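Long-range contacts in beta-2-microglobulin (Ctenopharyngodon idella, PDB 5H5Z), which probably serves as the light chain of fish MHC class I, pairing with the heavy chain that presents peptides to the immune system: residues B[9-14]-B[25-30]; B[31-36]-B[83-88]; B[38-43]-B[79-84]; B[48-53]-B[65-70]. The protein carries 1 engineered substitution. One frame throughout, in Å; residues are numbered along the deposited sequence. Where two conformers were deposited one is given.

Interaction 1: residues B[9-14]-B[25-30]; sequences QVYSHY and ICYVSN
Tyr11 lays one face of its ring against the branched side chain of Ile25, whose CB stands 4.1 Å from the ring centroid and 21° off the ring normal, a CH-pi contact displaced toward the rim. Its CG occupies the crowded position between the backbone N and the carbonyl carbon (chi1 51°), and this tilts the ring up from the sheet and over toward the neighbouring strand, so that CZ comes to 3.5 Å from Ile25 CG2. The hydroxyl end continues to Tyr27, where Tyr11 OH lies 3.5 Å from Tyr27 CB, at the edge of the Tyr11 ring; the two tyrosines run side by side and point the same way. Beneath these rings, the backbones of 9-12 and 25-29 form an antiparallel ladder, the first hairpin of the immunoglobulin C1-set sandwich. Gln9 and Tyr27 exchange two N-H...O bonds, as do Tyr11 and Ile25; the shortest, from Ile25 N to Tyr11 O at 2.7 Å, meets the carbonyl nearly along its axis. Between these pairs, the non-hydrogen-bonded pair Val10 and Cys26 faces the other way, with Val10 CG2 4.1 Å from Cys26 SG, the sulfur that is joined by a disulfide to Cys81. The tyrosine-bearing face meets the MHC class I heavy chain: Tyr11 OH is hydrogen-bonded to the carbonyl of Pro228 of that chain, and His13 ND1 to its Glu230.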
# COMPACT_ATOMS: atom_id res chain seq x y z
N GLN B 9 3.78 -0.90 -12.12
CA GLN B 9 3.16 -2.15 -12.53
C GLN B 9 1.74 -1.87 -13.01
O GLN B 9 0.93 -1.27 -12.30
CB GLN B 9 3.18 -3.17 -11.40
CG GLN B 9 4.59 -3.61 -11.01
CD GLN B 9 4.62 -4.51 -9.80
OE1 GLN B 9 4.77 -5.73 -9.92
NE2 GLN B 9 4.48 -3.92 -8.63
N VAL B 10 1.47 -2.33 -14.23
CA VAL B 10 0.21 -2.06 -14.92
C VAL B 10 -0.48 -3.38 -15.21
O VAL B 10 0.10 -4.27 -15.83
CB VAL B 10 0.43 -1.26 -16.23
CG1 VAL B 10 -0.90 -0.77 -16.80
CG2 VAL B 10 1.35 -0.09 -15.99
N TYR B 11 -1.72 -3.51 -14.73
CA TYR B 11 -2.47 -4.76 -14.81
C TYR B 11 -3.96 -4.48 -14.72
O TYR B 11 -4.39 -3.36 -14.44
CB TYR B 11 -2.02 -5.72 -13.70
CG TYR B 11 -2.01 -5.12 -12.30
CD1 TYR B 11 -0.94 -4.34 -11.87
CD2 TYR B 11 -3.06 -5.36 -11.41
CE1 TYR B 11 -0.92 -3.79 -10.59
CE2 TYR B 11 -3.06 -4.82 -10.13
CZ TYR B 11 -1.98 -4.04 -9.72
OH TYR B 11 -1.95 -3.49 -8.46
N SER B 12 -4.75 -5.51 -14.95
CA SER B 12 -6.20 -5.41 -14.82
C SER B 12 -6.68 -6.23 -13.62
O SER B 12 -6.03 -7.21 -13.23
CB SER B 12 -6.88 -5.87 -16.11
OG SER B 12 -6.33 -7.10 -16.53
N HIS B 13 -7.80 -5.81 -13.03
CA HIS B 13 -8.42 -6.53 -11.92
C HIS B 13 -8.71 -7.98 -12.30
O HIS B 13 -8.28 -8.91 -11.61
CB HIS B 13 -9.70 -5.81 -11.47
CG HIS B 13 -10.36 -6.42 -10.26
ND1 HIS B 13 -10.58 -5.72 -9.10
CD2 HIS B 13 -10.85 -7.67 -10.05
CE1 HIS B 13 -11.18 -6.51 -8.22
NE2 HIS B 13 -11.36 -7.69 -8.77
N TYR B 14 -9.43 -8.17 -13.40
CA TYR B 14 -9.73 -9.49 -13.94
C TYR B 14 -8.83 -9.75 -15.15
O TYR B 14 -8.23 -8.81 -15.68
CB TYR B 14 -11.20 -9.55 -14.37
CG TYR B 14 -12.18 -9.31 -13.23
CD1 TYR B 14 -12.46 -10.31 -12.30
CD2 TYR B 14 -12.84 -8.08 -13.10
CE1 TYR B 14 -13.35 -10.10 -11.27
CE2 TYR B 14 -13.74 -7.86 -12.07
CZ TYR B 14 -13.99 -8.87 -11.15
OH TYR B 14 -14.89 -8.67 -10.12
N ILE B 25 -5.42 -0.95 -13.68
CA ILE B 25 -4.74 -0.57 -12.45
C ILE B 25 -3.26 -0.29 -12.71
O ILE B 25 -2.57 -1.07 -13.38
CB ILE B 25 -4.87 -1.67 -11.37
CG1 ILE B 25 -6.35 -1.96 -11.08
CG2 ILE B 25 -4.10 -1.28 -10.11
CD1 ILE B 25 -6.60 -3.25 -10.32
N CYS B 26 -2.79 0.84 -12.19
CA CYS B 26 -1.37 1.15 -12.21
C CYS B 26 -0.89 1.33 -10.77
O CYS B 26 -1.26 2.29 -10.10
CB CYS B 26 -1.11 2.39 -13.06
SG CYS B 26 0.63 2.86 -13.22
N TYR B 27 -0.07 0.39 -10.31
CA TYR B 27 0.50 0.41 -8.97
C TYR B 27 1.90 0.98 -9.02
O TYR B 27 2.80 0.40 -9.66
CB TYR B 27 0.52 -1.00 -8.37
CG TYR B 27 1.02 -1.08 -6.94
CD1 TYR B 27 0.50 -0.25 -5.94
CD2 TYR B 27 1.98 -2.02 -6.58
CE1 TYR B 27 0.95 -0.35 -4.63
CE2 TYR B 27 2.44 -2.13 -5.28
CZ TYR B 27 1.92 -1.29 -4.31
OH TYR B 27 2.38 -1.40 -3.02
N VAL B 28 2.08 2.12 -8.36
CA VAL B 28 3.35 2.85 -8.39
C VAL B 28 3.92 2.83 -6.97
O VAL B 28 3.31 3.37 -6.05
CB VAL B 28 3.14 4.28 -8.91
CG1 VAL B 28 4.46 5.05 -8.96
CG2 VAL B 28 2.49 4.26 -10.29
N SER B 29 5.07 2.19 -6.80
CA SER B 29 5.58 1.91 -5.45
C SER B 29 7.07 2.17 -5.32
O SER B 29 7.75 2.44 -6.31
CB SER B 29 5.26 0.47 -5.07
OG SER B 29 5.94 -0.43 -5.94
N ASN B 30 7.57 2.07 -4.09
CA ASN B 30 9.01 2.15 -3.81
C ASN B 30 9.66 3.47 -4.22
O ASN B 30 10.82 3.50 -4.63
CB ASN B 30 9.75 0.97 -4.47
CG ASN B 30 9.35 -0.39 -3.91
OD1 ASN B 30 8.75 -0.48 -2.84
ND2 ASN B 30 9.68 -1.44 -4.65

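Interaction 2: residues B[31-36]-B[83-88]; sequences FHPPDI and VKHMSD
Segment 31-36, irregular and with a cis peptide bond before Pro33, carries the chain from strand 22-31 of one sheet to strand 36-42 of the other at one end of the immunoglobulin sandwich, and it curls around the side chain of His85, at the end of strand 79-85. That strand then reverses through a type II' beta turn from His85 to Asp88. The imidazole of His85 reaches into the curl, its CG anti to the backbone N (chi1 -174°). From there NE2 donates to Pro33 O at 2.8 Å, in the ring plane and onto a carbonyl lone pair (N-H...O 155°). Two more carbonyl oxygens line the ring edge: His32 O is 3.3 Å from His85 CE1, and Asp35 O is equally near His85 CD2. Phe31 turns its edge toward the imidazole face in an offset edge-to-face pair, the planes 71° apart. Met86 CG lies over the other face, while Met86 SD touches Pro33 CG at 3.7 Å. Further back along the strand, Ile36 CD1 packs on Val83 CG1 at 3.6 Å, and the same methyl lies over the centre of the Phe31 ring. His32 and Pro34 also pack on Thr91 of the MHC class I chain. An alanine in place of His85 would probably loosen the curl, since it loses both the bond to Pro33 O and the ring that Phe31 packs against. Three carbonyl oxygens along one edge of a buried imidazole suit a protonated NE2 and would probably ease positive charge on the ring, should it arise.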
# COMPACT_ATOMS: atom_id res chain seq x y z
N PHE B 31 8.92 4.58 -4.10
CA PHE B 31 9.44 5.86 -4.57
C PHE B 31 9.58 6.94 -3.50
O PHE B 31 8.82 6.98 -2.54
CB PHE B 31 8.66 6.37 -5.79
CG PHE B 31 7.26 6.83 -5.49
CD1 PHE B 31 7.00 8.15 -5.13
CD2 PHE B 31 6.19 5.94 -5.59
CE1 PHE B 31 5.70 8.57 -4.86
CE2 PHE B 31 4.89 6.36 -5.32
CZ PHE B 31 4.65 7.67 -4.95
N HIS B 32 10.58 7.80 -3.69
CA HIS B 32 10.84 8.96 -2.83
C HIS B 32 11.62 9.97 -3.66
O HIS B 32 12.52 9.57 -4.40
CB HIS B 32 11.66 8.55 -1.60
CG HIS B 32 12.15 9.71 -0.79
ND1 HIS B 32 11.37 10.33 0.17
CD2 HIS B 32 13.33 10.38 -0.79
CE1 HIS B 32 12.05 11.31 0.72
NE2 HIS B 32 13.24 11.37 0.16
N PRO B 33 11.31 11.28 -3.56
CA PRO B 33 10.28 11.93 -2.71
C PRO B 33 8.84 11.72 -3.23
O PRO B 33 8.66 11.15 -4.31
CB PRO B 33 10.69 13.40 -2.75
CG PRO B 33 11.37 13.57 -4.06
CD PRO B 33 12.09 12.28 -4.32
N PRO B 34 7.83 12.17 -2.46
CA PRO B 34 6.43 11.81 -2.73
C PRO B 34 5.76 12.47 -3.94
O PRO B 34 4.83 11.88 -4.50
CB PRO B 34 5.71 12.22 -1.44
CG PRO B 34 6.56 13.29 -0.85
CD PRO B 34 7.97 12.92 -1.20
N ASP B 35 6.21 13.66 -4.33
CA ASP B 35 5.61 14.37 -5.46
C ASP B 35 5.74 13.56 -6.74
O ASP B 35 6.85 13.17 -7.12
CB ASP B 35 6.23 15.75 -5.64
CG ASP B 35 5.22 16.78 -6.09
OD1 ASP B 35 4.72 16.68 -7.23
OD2 ASP B 35 4.92 17.69 -5.29
N ILE B 36 4.61 13.30 -7.38
CA ILE B 36 4.56 12.42 -8.55
C ILE B 36 3.32 12.70 -9.40
O ILE B 36 2.31 13.19 -8.89
CB ILE B 36 4.63 10.93 -8.12
CG1 ILE B 36 5.06 10.03 -9.29
CG2 ILE B 36 3.31 10.47 -7.50
CD1 ILE B 36 5.71 8.73 -8.85
N VAL B 83 4.06 7.78 -15.82
CA VAL B 83 4.49 8.25 -14.51
C VAL B 83 5.62 9.27 -14.64
O VAL B 83 6.61 9.03 -15.33
CB VAL B 83 4.94 7.07 -13.62
CG1 VAL B 83 5.36 7.56 -12.24
CG2 VAL B 83 3.83 6.03 -13.50
N LYS B 84 5.44 10.42 -13.99
CA LYS B 84 6.44 11.48 -13.97
C LYS B 84 6.91 11.76 -12.55
O LYS B 84 6.17 12.32 -11.73
CB LYS B 84 5.91 12.75 -14.65
CG LYS B 84 5.53 12.55 -16.11
CD LYS B 84 4.95 13.81 -16.73
CE LYS B 84 4.46 13.52 -18.14
NZ LYS B 84 4.03 14.76 -18.84
N HIS B 85 8.14 11.35 -12.26
CA HIS B 85 8.76 11.52 -10.94
C HIS B 85 10.06 12.28 -11.11
O HIS B 85 10.88 11.92 -11.96
CB HIS B 85 9.01 10.15 -10.31
CG HIS B 85 9.50 10.21 -8.90
ND1 HIS B 85 10.71 9.68 -8.51
CD2 HIS B 85 8.93 10.71 -7.77
CE1 HIS B 85 10.87 9.86 -7.21
NE2 HIS B 85 9.81 10.49 -6.74
N MET B 86 10.26 13.32 -10.30
CA MET B 86 11.36 14.26 -10.48
C MET B 86 11.31 14.78 -11.92
O MET B 86 10.32 15.39 -12.32
CB MET B 86 12.71 13.62 -10.14
CG MET B 86 12.79 12.99 -8.77
SD MET B 86 12.63 14.19 -7.43
CE MET B 86 14.20 15.05 -7.52
N SER B 87 12.36 14.51 -12.70
CA SER B 87 12.39 14.90 -14.11
C SER B 87 12.29 13.69 -15.06
O SER B 87 12.50 13.82 -16.27
CB SER B 87 13.65 15.72 -14.41
OG SER B 87 13.67 16.89 -13.62
N ASP B 88 11.96 12.53 -14.50
CA ASP B 88 11.80 11.31 -15.28
C ASP B 88 10.39 11.22 -15.87
O ASP B 88 9.44 11.75 -15.31
CB ASP B 88 12.09 10.07 -14.42
CG ASP B 88 13.49 10.09 -13.83
OD1 ASP B 88 14.42 10.63 -14.47
OD2 ASP B 88 13.68 9.56 -12.71

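Interaction 3: residues B[38-43]-B[79-84]; sequences IELLKN and YSCRVK
The guanidinium of Arg82 has Leu41 CD1 over one face, 3.7 Å above its plane and toward the rim, the leucine crossing the arginine chain at about a right angle. A bend at chi3 (62°) folds the arginine back to meet it, and the second methyl, Leu41 CD2, comes to 3.8 Å from Arg82 NH2. Ser80 OG lies beside the same leucine, 3.5 Å from Leu41 CD1. The other large flat group, the Tyr79 ring, lies alongside the extended Lys42 chain: Lys42 CG is 3.6 Å from Tyr79 CE2, and further out Lys42 CE lies 3.5 Å from Tyr79 OH. Phe71 makes an edge-to-face pair with this tyrosine.

On the same face as Tyr79, Ile38, Leu40 and Cys81 are buried against the facing sheet. Ile38 CG2 presses on Cys81 SG at 3.6 Å, and Leu40 CD2 rests against Cys81 CB at 4.0 Å, so methyl groups from both residues flank the half-cystine. Four backbone bonds fix the antiparallel register, two between Glu39 and Arg82 and two between Leu41 and Ser80; the longest, Ser80 N to Leu41 O at 3.1 Å, approaches a carbonyl lone pair. The disulfide from Cys81 to Cys26 spans the space to the facing sheet. Paired central strands, one of them bearing the half-cystine that pins the two sheets together, are the hallmark of the immunoglobulin beta sandwich, here of the C1-set.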
# COMPACT_ATOMS: atom_id res chain seq x y z
N ILE B 38 0.80 10.60 -12.04
CA ILE B 38 0.39 9.32 -12.62
C ILE B 38 -0.86 9.54 -13.47
O ILE B 38 -1.83 10.15 -13.02
CB ILE B 38 0.09 8.25 -11.54
CG1 ILE B 38 1.27 8.09 -10.57
CG2 ILE B 38 -0.25 6.91 -12.20
CD1 ILE B 38 0.91 7.40 -9.27
N GLU B 39 -0.82 9.06 -14.72
CA GLU B 39 -1.95 9.18 -15.62
C GLU B 39 -2.18 7.87 -16.36
O GLU B 39 -1.22 7.24 -16.79
CB GLU B 39 -1.73 10.32 -16.63
CG GLU B 39 -1.70 11.73 -16.04
CD GLU B 39 -3.01 12.18 -15.41
OE1 GLU B 39 -4.04 11.47 -15.54
OE2 GLU B 39 -3.02 13.26 -14.78
N LEU B 40 -3.44 7.46 -16.47
CA LEU B 40 -3.77 6.29 -17.29
C LEU B 40 -4.15 6.77 -18.69
O LEU B 40 -4.85 7.78 -18.83
CB LEU B 40 -4.90 5.48 -16.66
CG LEU B 40 -4.63 4.89 -15.27
CD1 LEU B 40 -5.89 4.26 -14.69
CD2 LEU B 40 -3.51 3.86 -15.31
N LEU B 41 -3.70 6.05 -19.71
CA LEU B 41 -3.91 6.47 -21.10
C LEU B 41 -4.60 5.41 -21.95
O LEU B 41 -4.33 4.22 -21.82
CB LEU B 41 -2.57 6.84 -21.76
CG LEU B 41 -1.54 7.65 -20.98
CD1 LEU B 41 -0.26 7.79 -21.80
CD2 LEU B 41 -2.06 9.03 -20.57
N LYS B 42 -5.50 5.88 -22.81
CA LYS B 42 -6.10 5.06 -23.85
C LYS B 42 -5.64 5.62 -25.19
O LYS B 42 -5.93 6.77 -25.51
CB LYS B 42 -7.62 5.07 -23.77
CG LYS B 42 -8.29 4.27 -24.88
CD LYS B 42 -9.81 4.42 -24.87
CE LYS B 42 -10.43 3.49 -25.91
NZ LYS B 42 -11.90 3.68 -26.02
N ASN B 43 -4.92 4.80 -25.96
CA ASN B 43 -4.33 5.23 -27.23
C ASN B 43 -3.56 6.56 -27.11
O ASN B 43 -3.65 7.42 -27.99
CB ASN B 43 -5.39 5.28 -28.33
CG ASN B 43 -6.09 3.94 -28.53
OD1 ASN B 43 -5.45 2.88 -28.51
ND2 ASN B 43 -7.40 3.98 -28.74
N TYR B 79 -3.63 0.51 -23.91
CA TYR B 79 -3.67 1.16 -22.60
C TYR B 79 -2.28 1.22 -21.99
O TYR B 79 -1.46 0.32 -22.19
CB TYR B 79 -4.66 0.45 -21.68
CG TYR B 79 -6.07 0.55 -22.19
CD1 TYR B 79 -6.59 -0.41 -23.06
CD2 TYR B 79 -6.89 1.63 -21.83
CE1 TYR B 79 -7.88 -0.30 -23.55
CE2 TYR B 79 -8.18 1.74 -22.32
CZ TYR B 79 -8.67 0.77 -23.18
OH TYR B 79 -9.95 0.87 -23.66
N SER B 80 -2.02 2.30 -21.25
CA SER B 80 -0.72 2.52 -20.63
C SER B 80 -0.82 3.40 -19.40
O SER B 80 -1.85 4.05 -19.15
CB SER B 80 0.28 3.09 -21.65
OG SER B 80 -0.15 4.35 -22.16
N CYS B 81 0.25 3.41 -18.62
CA CYS B 81 0.35 4.26 -17.44
C CYS B 81 1.60 5.10 -17.59
O CYS B 81 2.70 4.56 -17.77
CB CYS B 81 0.39 3.41 -16.17
SG CYS B 81 0.59 4.32 -14.63
N ARG B 82 1.43 6.42 -17.54
CA ARG B 82 2.54 7.36 -17.63
C ARG B 82 2.83 7.97 -16.28
O ARG B 82 1.96 8.60 -15.66
CB ARG B 82 2.26 8.45 -18.67
CG ARG B 82 3.36 9.50 -18.78
CD ARG B 82 3.24 10.33 -20.04
NE ARG B 82 2.00 11.09 -20.10
CZ ARG B 82 1.32 11.35 -21.21
NH1 ARG B 82 1.75 10.90 -22.39
NH2 ARG B 82 0.20 12.05 -21.15
N VAL B 83 4.06 7.78 -15.82
CA VAL B 83 4.49 8.25 -14.51
C VAL B 83 5.62 9.27 -14.64
O VAL B 83 6.61 9.03 -15.33
CB VAL B 83 4.94 7.07 -13.62
CG1 VAL B 83 5.36 7.56 -12.24
CG2 VAL B 83 3.83 6.03 -13.50
N LYS B 84 5.44 10.42 -13.99
CA LYS B 84 6.44 11.48 -13.97
C LYS B 84 6.91 11.76 -12.55
O LYS B 84 6.17 12.32 -11.73
CB LYS B 84 5.91 12.75 -14.65
CG LYS B 84 5.53 12.55 -16.11
CD LYS B 84 4.95 13.81 -16.73
CE LYS B 84 4.46 13.52 -18.14
NZ LYS B 84 4.03 14.76 -18.84

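Interaction 4: residues B[48-53]-B[65-70]; sequences ADAQQT and LTKSVS
Backbone hydrogen bonds come first: Gln51 and Ser68 form an antiparallel hydrogen-bonded pair, in which Gln51 N reaches Ser68 O at 2.8 Å in a nearly straight bond (170°). Two residues further on, past the non-hydrogen-bonded pair Gln52 and Lys67, Thr53 N donates to Thr66 O at 3.0 Å, but the return bond is made by a side chain. Thr53 OG1, held in the crowded position between the backbone N and the carbonyl carbon (chi1 58°), accepts from Thr66 N at 2.9 Å, standing in for a main-chain carbonyl where the regular pairing gives out. A water donates to Gln51 O and is hydrogen-bonded to Ser68 OG at 2.8 Å, bridging the strands over the face that carries Ser68.

Apolar contacts fill in between. Lys67, bent at chi2 (138°), sets its CE 3.6 Å from Ala50 CB, and Ala50 CB lies 4.1 Å from Val69 CB. Thr53 CG2 touches Thr66 CB at 3.8 Å.

Among the charged groups, Lys67 NZ is hydrogen-bonded to the Ile38 carbonyl of the facing sheet and makes a long, weak ion pair with Glu39. An alanine in place of Lys67 would probably weaken that tie between sheets and uncover Ala50, because the aliphatic chain and the ammonium are both removed. The arrangement is a beta hairpin at the margin of one sheet of the immunoglobulin C1-set sandwich.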
# COMPACT_ATOMS: atom_id res chain seq x y z
N ALA B 48 -10.16 10.19 -18.45
CA ALA B 48 -10.82 10.99 -17.42
C ALA B 48 -11.43 10.11 -16.32
O ALA B 48 -11.65 8.90 -16.52
CB ALA B 48 -11.89 11.87 -18.05
N ASP B 49 -11.66 10.72 -15.16
CA ASP B 49 -12.31 10.07 -14.01
C ASP B 49 -11.52 8.89 -13.43
O ASP B 49 -12.10 8.00 -12.80
CB ASP B 49 -13.75 9.65 -14.34
CG ASP B 49 -14.65 10.83 -14.67
OD1 ASP B 49 -14.27 11.99 -14.39
OD2 ASP B 49 -15.75 10.60 -15.21
N ALA B 50 -10.21 8.88 -13.63
CA ALA B 50 -9.35 7.90 -12.98
C ALA B 50 -9.28 8.23 -11.49
O ALA B 50 -9.30 9.40 -11.11
CB ALA B 50 -7.96 7.90 -13.59
N GLN B 51 -9.20 7.20 -10.66
CA GLN B 51 -9.18 7.35 -9.20
C GLN B 51 -7.80 7.04 -8.65
O GLN B 51 -7.19 6.04 -9.01
CB GLN B 51 -10.21 6.42 -8.55
CG GLN B 51 -11.66 6.75 -8.86
CD GLN B 51 -12.18 6.12 -10.14
OE1 GLN B 51 -11.48 5.36 -10.82
NE2 GLN B 51 -13.42 6.43 -10.49
N GLN B 52 -7.31 7.91 -7.76
CA GLN B 52 -6.00 7.72 -7.15
C GLN B 52 -6.10 7.63 -5.63
O GLN B 52 -6.80 8.42 -5.00
CB GLN B 52 -5.05 8.86 -7.56
CG GLN B 52 -3.60 8.66 -7.13
CD GLN B 52 -2.68 9.75 -7.64
OE1 GLN B 52 -2.04 10.46 -6.86
NE2 GLN B 52 -2.61 9.90 -8.96
N THR B 53 -5.39 6.65 -5.06
CA THR B 53 -5.34 6.46 -3.62
C THR B 53 -4.60 7.61 -2.93
O THR B 53 -3.80 8.31 -3.56
CB THR B 53 -4.67 5.12 -3.23
OG1 THR B 53 -3.34 5.06 -3.76
CG2 THR B 53 -5.49 3.94 -3.76
N LEU B 65 1.33 4.48 -4.52
CA LEU B 65 0.04 4.98 -4.96
C LEU B 65 -0.57 4.02 -5.96
O LEU B 65 0.14 3.33 -6.69
CB LEU B 65 0.18 6.35 -5.63
CG LEU B 65 0.58 7.55 -4.77
CD1 LEU B 65 1.02 8.69 -5.67
CD2 LEU B 65 -0.57 8.00 -3.86
N THR B 66 -1.89 3.98 -5.99
CA THR B 66 -2.61 3.20 -6.98
C THR B 66 -3.53 4.11 -7.78
O THR B 66 -4.34 4.85 -7.21
CB THR B 66 -3.41 2.05 -6.34
OG1 THR B 66 -2.53 1.23 -5.56
CG2 THR B 66 -4.09 1.19 -7.40
N LYS B 67 -3.38 4.10 -9.10
CA LYS B 67 -4.34 4.76 -9.98
C LYS B 67 -5.13 3.69 -10.72
O LYS B 67 -4.55 2.70 -11.17
CB LYS B 67 -3.65 5.69 -10.96
CG LYS B 67 -4.61 6.66 -11.63
CD LYS B 67 -3.98 8.03 -11.70
CE LYS B 67 -5.01 9.12 -11.85
NZ LYS B 67 -4.34 10.45 -11.91
N SER B 68 -6.44 3.89 -10.83
CA SER B 68 -7.31 2.92 -11.48
C SER B 68 -8.48 3.60 -12.17
O SER B 68 -8.84 4.73 -11.82
CB SER B 68 -7.82 1.88 -10.47
OG SER B 68 -8.58 2.48 -9.43
N VAL B 69 -9.05 2.93 -13.16
CA VAL B 69 -10.25 3.40 -13.85
C VAL B 69 -10.94 2.22 -14.52
O VAL B 69 -10.29 1.22 -14.86
CB VAL B 69 -9.93 4.52 -14.88
CG1 VAL B 69 -9.18 3.96 -16.09
CG2 VAL B 69 -11.20 5.24 -15.32
N SER B 70 -12.26 2.32 -14.68
CA SER B 70 -13.02 1.31 -15.43
C SER B 70 -12.57 1.32 -16.89
O SER B 70 -12.33 2.38 -17.46
CB SER B 70 -14.52 1.60 -15.34
OG SER B 70 -15.25 0.80 -16.25
O HOH W 1 -7.19 3.49 -7.23

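In the fold
Interactions 1 and 4 belong to one sheet, where strands 22-31 and 63-71 are neighbours, whereas interactions 2 and 3 share strand 79-85 of the other. Interactions 1 and 3 are buried near the middle of the sandwich, about 11 Å apart between centres, and the Cys26-Cys81 disulfide joins them directly. Interaction 4 is only partly buried: its chemistry mixes a water and a threonine hydroxyl with main-chain pairing, yet Lys67 and Val69 still reach interaction 3. Interaction 2, farther from the chain centre, is also buried but replaces a ladder with one imidazole bond, and Ile36 links it to Val28 and Leu65 in the other sheet.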